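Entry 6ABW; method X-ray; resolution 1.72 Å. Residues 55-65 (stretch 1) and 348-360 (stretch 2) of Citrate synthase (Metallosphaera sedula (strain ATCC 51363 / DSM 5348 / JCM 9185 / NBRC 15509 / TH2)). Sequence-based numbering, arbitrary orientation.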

ATOM      1  N   SER A  55     -29.773   4.432  -4.154  1.00 18.50           N
ATOM      2  CA  SER A  55     -29.232   4.455  -2.790  1.00 15.96           C
ATOM      3  C   SER A  55     -27.814   3.900  -2.924  1.00 13.82           C
ATOM      4  O   SER A  55     -27.442   3.300  -3.936  1.00 12.78           O
ATOM      5  CB  SER A  55     -30.000   3.558  -1.843  1.00 18.23           C
ATOM      6  OG  SER A  55     -29.919   2.208  -2.260  1.00 17.70           O
ATOM      7  N   PHE A  56     -27.012   4.108  -1.913  1.00 12.74           N
ATOM      8  CA  PHE A  56     -25.651   3.607  -1.969  1.00 13.08           C
ATOM      9  C   PHE A  56     -25.628   2.081  -2.129  1.00 12.79           C
ATOM     10  O   PHE A  56     -24.868   1.559  -2.933  1.00 11.22           O
ATOM     11  CB  PHE A  56     -24.862   4.045  -0.736  1.00 13.77           C
ATOM     12  CG  PHE A  56     -23.387   3.658  -0.796  1.00 14.11           C
ATOM     13  CD1 PHE A  56     -22.607   4.076  -1.832  1.00 13.92           C
ATOM     14  CD2 PHE A  56     -22.807   2.885   0.213  1.00 14.32           C
ATOM     15  CE1 PHE A  56     -21.263   3.788  -1.870  1.00 14.45           C
ATOM     16  CE2 PHE A  56     -21.487   2.570   0.165  1.00 13.85           C
ATOM     17  CZ  PHE A  56     -20.693   3.008  -0.905  1.00 13.88           C
ATOM     18  N   GLU A  57     -26.483   1.360  -1.389  1.00 12.35           N
ATOM     19  CA  GLU A  57     -26.524  -0.127  -1.531  1.00 13.03           C
ATOM     20  C   GLU A  57     -26.787  -0.568  -2.955  1.00 11.46           C
ATOM     21  O   GLU A  57     -26.157  -1.468  -3.487  1.00 11.67           O
ATOM     22  CB  GLU A  57     -27.597  -0.743  -0.634  1.00 14.32           C
ATOM     23  CG  GLU A  57     -27.307  -0.558   0.855  1.00 14.53           C
ATOM     24  CD  GLU A  57     -28.002   0.633   1.545  1.00 15.40           C
ATOM     25  OE1 GLU A  57     -28.073   1.739   0.954  1.00 16.75           O
ATOM     26  OE2 GLU A  57     -28.386   0.511   2.735  1.00 17.49           O
ATOM     27  N   GLU A  58     -27.705   0.132  -3.612  1.00 12.16           N
ATOM     28  CA  GLU A  58     -27.961  -0.128  -5.013  1.00 13.16           C
ATOM     29  C   GLU A  58     -26.810   0.168  -5.929  1.00 12.91           C
ATOM     30  O   GLU A  58     -26.560  -0.572  -6.835  1.00 12.02           O
ATOM     31  CB  GLU A  58     -29.257   0.590  -5.485  1.00 13.95           C
ATOM     32  CG  GLU A  58     -30.537  -0.001  -4.884  1.00 16.23           C
ATOM     33  CD  GLU A  58     -31.787   0.882  -5.132  1.00 18.57           C
ATOM     34  OE1 GLU A  58     -32.596   0.525  -6.044  1.00 25.16           O
ATOM     35  OE2 GLU A  58     -31.930   1.976  -4.497  1.00 21.42           O
ATOM     36  N   VAL A  59     -26.064   1.235  -5.644  1.00 12.36           N
ATOM     37  CA  VAL A  59     -24.909   1.543  -6.410  1.00 11.86           C
ATOM     38  C   VAL A  59     -23.730   0.561  -6.120  1.00 10.89           C
ATOM     39  O   VAL A  59     -22.983   0.229  -7.019  1.00 10.81           O
ATOM     40  CB  VAL A  59     -24.502   3.058  -6.206  1.00 12.61           C
ATOM     41  CG1 VAL A  59     -23.152   3.337  -6.815  1.00 13.04           C
ATOM     42  CG2 VAL A  59     -25.525   3.989  -6.800  1.00 13.47           C
ATOM     43  N   VAL A  60     -23.619   0.078  -4.890  1.00 11.68           N
ATOM     44  CA  VAL A  60     -22.670  -1.000  -4.606  1.00 11.85           C
ATOM     45  C   VAL A  60     -22.944  -2.207  -5.524  1.00 12.41           C
ATOM     46  O   VAL A  60     -22.078  -2.717  -6.189  1.00 12.44           O
ATOM     47  CB  VAL A  60     -22.799  -1.420  -3.151  1.00 11.51           C
ATOM     48  CG1 VAL A  60     -21.982  -2.668  -2.885  1.00 12.17           C
ATOM     49  CG2 VAL A  60     -22.292  -0.302  -2.218  1.00 12.49           C
ATOM     50  N   HIS A  61     -24.227  -2.597  -5.614  1.00 14.04           N
ATOM     51  CA  HIS A  61     -24.623  -3.709  -6.506  1.00 13.32           C
ATOM     52  C   HIS A  61     -24.334  -3.411  -7.962  1.00 13.14           C
ATOM     53  O   HIS A  61     -23.789  -4.250  -8.661  1.00 13.64           O
ATOM     54  CB  HIS A  61     -26.101  -4.070  -6.237  1.00 14.62           C
ATOM     55  CG  HIS A  61     -26.522  -5.354  -6.857  1.00 16.91           C
ATOM     56  ND1 HIS A  61     -26.650  -5.525  -8.213  1.00 16.38           N
ATOM     57  CD2 HIS A  61     -26.681  -6.588  -6.303  1.00 18.71           C
ATOM     58  CE1 HIS A  61     -26.936  -6.789  -8.475  1.00 18.16           C
ATOM     59  NE2 HIS A  61     -26.949  -7.457  -7.331  1.00 18.01           N
ATOM     60  N   LEU A  62     -24.598  -2.195  -8.426  1.00 12.58           N
ATOM     61  CA  LEU A  62     -24.278  -1.803  -9.785  1.00 13.12           C
ATOM     62  C   LEU A  62     -22.821  -1.876 -10.125  1.00 13.01           C
ATOM     63  O   LEU A  62     -22.453  -2.361 -11.185  1.00 14.05           O
ATOM     64  CB  LEU A  62     -24.815  -0.366 -10.015  1.00 14.15           C
ATOM     65  CG  LEU A  62     -24.467   0.333 -11.297  1.00 16.84           C
ATOM     66  CD1 LEU A  62     -25.151  -0.416 -12.439  1.00 17.01           C
ATOM     67  CD2 LEU A  62     -24.910   1.810 -11.174  1.00 16.63           C
ATOM     68  N   MET A  63     -21.964  -1.364  -9.250  1.00 12.88           N
ATOM     69  CA  MET A  63     -20.538  -1.393  -9.491  1.00 14.22           C
ATOM     70  C   MET A  63     -19.927  -2.775  -9.426  1.00 14.38           C
ATOM     71  O   MET A  63     -19.037  -3.090 -10.170  1.00 14.49           O
ATOM     72  CB  MET A  63     -19.837  -0.480  -8.518  1.00 17.72           C
ATOM     73  CG  MET A  63     -20.227   0.962  -8.727  1.00 22.59           C
ATOM     74  SD  MET A  63     -18.698   1.910  -8.777  1.00 36.53           S
ATOM     75  CE  MET A  63     -18.859   2.561 -10.446  1.00 40.37           C
ATOM     76  N   LEU A  64     -20.419  -3.596  -8.541  1.00 13.66           N
ATOM     77  CA  LEU A  64     -19.854  -4.953  -8.365  1.00 15.71           C
ATOM     78  C   LEU A  64     -20.464  -5.973  -9.337  1.00 15.71           C
ATOM     79  O   LEU A  64     -19.805  -6.901  -9.696  1.00 17.11           O
ATOM     80  CB  LEU A  64     -20.037  -5.410  -6.937  1.00 14.95           C
ATOM     81  CG  LEU A  64     -19.214  -4.645  -5.938  1.00 15.13           C
ATOM     82  CD1 LEU A  64     -19.530  -5.214  -4.584  1.00 17.30           C
ATOM     83  CD2 LEU A  64     -17.743  -4.731  -6.197  1.00 16.22           C
ATOM     84  N   TYR A  65     -21.729  -5.827  -9.683  1.00 16.24           N
ATOM     85  CA  TYR A  65     -22.433  -6.841 -10.486  1.00 17.43           C
ATOM     86  C   TYR A  65     -22.878  -6.349 -11.846  1.00 20.00           C
ATOM     87  O   TYR A  65     -23.283  -7.182 -12.653  1.00 21.57           O
ATOM     88  CB  TYR A  65     -23.626  -7.384  -9.767  1.00 18.43           C
ATOM     89  CG  TYR A  65     -23.309  -8.123  -8.525  1.00 17.80           C
ATOM     90  CD1 TYR A  65     -23.199  -7.461  -7.337  1.00 18.39           C
ATOM     91  CD2 TYR A  65     -23.089  -9.500  -8.508  1.00 19.72           C
ATOM     92  CE1 TYR A  65     -22.863  -8.109  -6.180  1.00 20.14           C
ATOM     93  CE2 TYR A  65     -22.796 -10.166  -7.279  1.00 21.49           C
ATOM     94  CZ  TYR A  65     -22.658  -9.451  -6.125  1.00 20.60           C
ATOM     95  OH  TYR A  65     -22.372  -9.932  -4.811  1.00 23.89           O
ATOM     96  N   LEU A 348     -14.114   6.275   2.410  1.00  8.08           N
ATOM     97  CA  LEU A 348     -15.281   5.415   2.689  1.00  8.30           C
ATOM     98  C   LEU A 348     -16.098   5.100   1.400  1.00  9.43           C
ATOM     99  O   LEU A 348     -16.367   3.954   1.057  1.00  9.78           O
ATOM    100  CB  LEU A 348     -16.168   6.041   3.747  1.00 10.92           C
ATOM    101  CG  LEU A 348     -17.463   5.269   4.080  1.00 10.83           C
ATOM    102  CD1 LEU A 348     -17.308   3.821   4.462  1.00 12.60           C
ATOM    103  CD2 LEU A 348     -18.273   6.030   5.145  1.00 11.56           C
ATOM    104  N   SER A 349     -16.413   6.163   0.671  1.00  7.89           N
ATOM    105  CA  SER A 349     -17.104   6.069  -0.592  1.00  8.64           C
ATOM    106  C   SER A 349     -16.286   5.360  -1.679  1.00  8.36           C
ATOM    107  O   SER A 349     -16.771   4.430  -2.374  1.00  7.46           O
ATOM    108  CB  SER A 349     -17.393   7.510  -0.996  1.00  9.20           C
ATOM    109  OG  SER A 349     -17.961   7.518  -2.283  1.00 10.30           O
ATOM    110  N   ARG A 350     -15.034   5.793  -1.809  1.00  8.46           N
ATOM    111  CA  ARG A 350     -14.170   5.307  -2.865  1.00  9.24           C
ATOM    112  C   ARG A 350     -13.736   3.828  -2.671  1.00  9.16           C
ATOM    113  O   ARG A 350     -13.347   3.203  -3.649  1.00  9.31           O
ATOM    114  CB  ARG A 350     -12.977   6.252  -3.052  1.00  9.52           C
ATOM    115  CG  ARG A 350     -11.991   5.949  -4.168  1.00  9.99           C
ATOM    116  CD  ARG A 350     -12.658   5.919  -5.534  1.00 10.38           C
ATOM    117  NE  ARG A 350     -13.415   7.138  -5.817  1.00 11.11           N
ATOM    118  CZ  ARG A 350     -12.969   8.233  -6.482  1.00 10.74           C
ATOM    119  NH1 ARG A 350     -11.783   8.258  -7.075  1.00 13.19           N
ATOM    120  NH2 ARG A 350     -13.734   9.294  -6.617  1.00 10.05           N
ATOM    121  N   THR A 351     -13.910   3.255  -1.482  1.00  9.61           N
ATOM    122  CA  THR A 351     -13.683   1.811  -1.345  1.00 10.73           C
ATOM    123  C   THR A 351     -14.502   1.014  -2.353  1.00 11.46           C
ATOM    124  O   THR A 351     -14.002  -0.003  -2.853  1.00 11.17           O
ATOM    125  CB  THR A 351     -13.940   1.226   0.074  1.00 12.19           C
ATOM    126  OG1 THR A 351     -15.315   1.432   0.451  1.00 15.29           O
ATOM    127  CG2 THR A 351     -12.983   1.841   1.060  1.00 12.50           C
ATOM    128  N   LEU A 352     -15.682   1.565  -2.783  1.00 10.31           N
ATOM    129  CA  LEU A 352     -16.460   0.878  -3.748  1.00 10.38           C
ATOM    130  C   LEU A 352     -15.780   0.868  -5.071  1.00 10.16           C
ATOM    131  O   LEU A 352     -15.645  -0.209  -5.641  1.00 11.26           O
ATOM    132  CB  LEU A 352     -17.838   1.475  -3.882  1.00 11.01           C
ATOM    133  CG  LEU A 352     -18.747   0.828  -4.921  1.00 10.79           C
ATOM    134  CD1 LEU A 352     -18.898  -0.659  -4.625  1.00 11.49           C
ATOM    135  CD2 LEU A 352     -20.162   1.483  -4.955  1.00 11.22           C
ATOM    136  N   GLY A 353     -15.326   2.022  -5.547  1.00  9.58           N
ATOM    137  CA  GLY A 353     -14.568   2.096  -6.799  1.00  8.92           C
ATOM    138  C   GLY A 353     -13.251   1.332  -6.778  1.00  9.64           C
ATOM    139  O   GLY A 353     -12.944   0.615  -7.730  1.00  9.62           O
ATOM    140  N   TRP A 354     -12.508   1.394  -5.666  1.00  8.42           N
ATOM    141  CA  TRP A 354     -11.274   0.605  -5.555  1.00  9.08           C
ATOM    142  C   TRP A 354     -11.496  -0.908  -5.687  1.00  9.52           C
ATOM    143  O   TRP A 354     -10.857  -1.555  -6.490  1.00  9.46           O
ATOM    144  CB  TRP A 354     -10.551   0.914  -4.227  1.00  8.76           C
ATOM    145  CG  TRP A 354      -9.998   2.302  -4.105  1.00  8.45           C
ATOM    146  CD1 TRP A 354      -9.549   3.112  -5.100  1.00  8.28           C
ATOM    147  CD2 TRP A 354      -9.790   3.022  -2.877  1.00  8.29           C
ATOM    148  NE1 TRP A 354      -9.089   4.288  -4.565  1.00  8.55           N
ATOM    149  CE2 TRP A 354      -9.196   4.241  -3.198  1.00  7.98           C
ATOM    150  CE3 TRP A 354     -10.008   2.716  -1.541  1.00  8.67           C
ATOM    151  CZ2 TRP A 354      -8.940   5.196  -2.261  1.00  8.43           C
ATOM    152  CZ3 TRP A 354      -9.722   3.660  -0.607  1.00  8.63           C
ATOM    153  CH2 TRP A 354      -9.182   4.871  -0.955  1.00  8.71           C
ATOM    154  N   THR A 355     -12.453  -1.427  -4.966  1.00  9.02           N
ATOM    155  CA  THR A 355     -12.724  -2.845  -4.969  1.00  9.60           C
ATOM    156  C   THR A 355     -13.278  -3.251  -6.357  1.00  9.02           C
ATOM    157  O   THR A 355     -12.864  -4.285  -6.951  1.00  9.54           O
ATOM    158  CB  THR A 355     -13.686  -3.285  -3.906  1.00 10.14           C
ATOM    159  OG1 THR A 355     -14.952  -2.591  -3.982  1.00 11.45           O
ATOM    160  CG2 THR A 355     -13.125  -3.205  -2.512  1.00 11.11           C
ATOM    161  N   ALA A 356     -14.154  -2.405  -6.928  1.00  8.75           N
ATOM    162  CA  ALA A 356     -14.713  -2.770  -8.220  1.00 10.03           C
ATOM    163  C   ALA A 356     -13.674  -2.747  -9.333  1.00 10.70           C
ATOM    164  O   ALA A 356     -13.679  -3.647 -10.249  1.00 12.18           O
ATOM    165  CB  ALA A 356     -15.896  -1.852  -8.580  1.00 10.65           C
ATOM    166  N   HIS A 357     -12.749  -1.797  -9.293  1.00 10.82           N
ATOM    167  CA  HIS A 357     -11.650  -1.756 -10.277  1.00 12.12           C
ATOM    168  C   HIS A 357     -10.696  -2.937 -10.160  1.00 11.42           C
ATOM    169  O   HIS A 357     -10.245  -3.470 -11.163  1.00 11.94           O
ATOM    170  CB  HIS A 357     -10.842  -0.473 -10.207  1.00 13.65           C
ATOM    171  CG  HIS A 357     -11.443   0.664 -10.955  1.00 15.10           C
ATOM    172  ND1 HIS A 357     -11.255   0.821 -12.304  1.00 19.88           N
ATOM    173  CD2 HIS A 357     -12.151   1.750 -10.546  1.00 17.46           C
ATOM    174  CE1 HIS A 357     -11.932   1.889 -12.723  1.00 19.87           C
ATOM    175  NE2 HIS A 357     -12.469   2.479 -11.670  1.00 17.61           N
ATOM    176  N   VAL A 358     -10.357  -3.342  -8.948  1.00 11.30           N
ATOM    177  CA  VAL A 358      -9.426  -4.421  -8.800  1.00 11.02           C
ATOM    178  C   VAL A 358     -10.093  -5.747  -9.217  1.00 11.18           C
ATOM    179  O   VAL A 358      -9.418  -6.552  -9.853  1.00 12.82           O
ATOM    180  CB  VAL A 358      -8.721  -4.547  -7.439  1.00 11.14           C
ATOM    181  CG1 VAL A 358      -7.858  -3.287  -7.230  1.00 11.49           C
ATOM    182  CG2 VAL A 358      -9.648  -4.758  -6.282  1.00 13.31           C
ATOM    183  N   ILE A 359     -11.376  -5.910  -8.945  1.00 10.60           N
ATOM    184  CA  ILE A 359     -12.097  -7.141  -9.312  1.00 11.57           C
ATOM    185  C   ILE A 359     -12.124  -7.228 -10.830  1.00 13.17           C
ATOM    186  O   ILE A 359     -11.789  -8.248 -11.386  1.00 13.95           O
ATOM    187  CB  ILE A 359     -13.471  -7.237  -8.712  1.00 11.33           C
ATOM    188  CG1 ILE A 359     -13.384  -7.421  -7.225  1.00 10.74           C
ATOM    189  CG2 ILE A 359     -14.301  -8.385  -9.373  1.00 12.49           C
ATOM    190  CD1 ILE A 359     -14.654  -7.295  -6.502  1.00 11.31           C
ATOM    191  N   GLU A 360     -12.440  -6.124 -11.499  1.00 13.36           N
ATOM    192  CA  GLU A 360     -12.424  -6.071 -12.984  1.00 16.65           C
ATOM    193  C   GLU A 360     -11.085  -6.413 -13.525  1.00 16.99           C
ATOM    194  O   GLU A 360     -10.939  -7.212 -14.490  1.00 17.56           O
ATOM    195  CB  GLU A 360     -12.743  -4.667 -13.490  1.00 20.12           C
ATOM    196  CG  GLU A 360     -14.060  -4.435 -14.115  1.00 25.78           C
ATOM    197  CD  GLU A 360     -14.149  -3.026 -14.797  1.00 29.98           C
ATOM    198  OE1 GLU A 360     -15.110  -2.883 -15.586  1.00 31.60           O
ATOM    199  OE2 GLU A 360     -13.287  -2.101 -14.546  1.00 24.32           O
TER

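Residues 56-65 and 348-360 are both helical, and their axes run in nearly the same direction, 19° apart, with a closest approach of 9.3 Å. The helices draw together in the N-to-C direction over the matched residues: the CA-CA distance is 9.0 Å for Phe-56 and Ser-349, 6.5 Å for Val-60 and Leu-352, and 5.6 Å for Leu-64 and Ala-356. At this last pair the side chain of Ala-356 is a single methyl, and Ala-356 CB lies 3.7 Å from Met-63 O.

No hydrogen bond crosses the interface; the contact is essentially apolar, burying 401 Å² in total. Two interlocking knobs organize it. Leu-352, whose CA-CB bond points toward the first helix, fits among Phe-56, Val-60, Met-63 and Leu-64. Leu-352 CD2 lies 3.5 Å from Val-60 CA, so the methyl packs against backbone, and also 3.8 Å from Met-63 CG and 4.0 Å from Phe-56 CE1. In return, Leu-64 enters the hole formed by Leu-352, Thr-355, Ala-356 and Ile-359, with Leu-64 CD2 4.0 Å from Ile-359 CD1 and 4.2 Å from Ala-356 CB.

Some polar side chains bond within their own stretch, while others, such as Ser-349 OG, bond elsewhere in the structure. Ser-55 OG caps the first helix through a weak bond from Glu-58 N (3.3 Å, 165°), while Thr-351 OG1 donates to Leu-348 O at 2.8 Å.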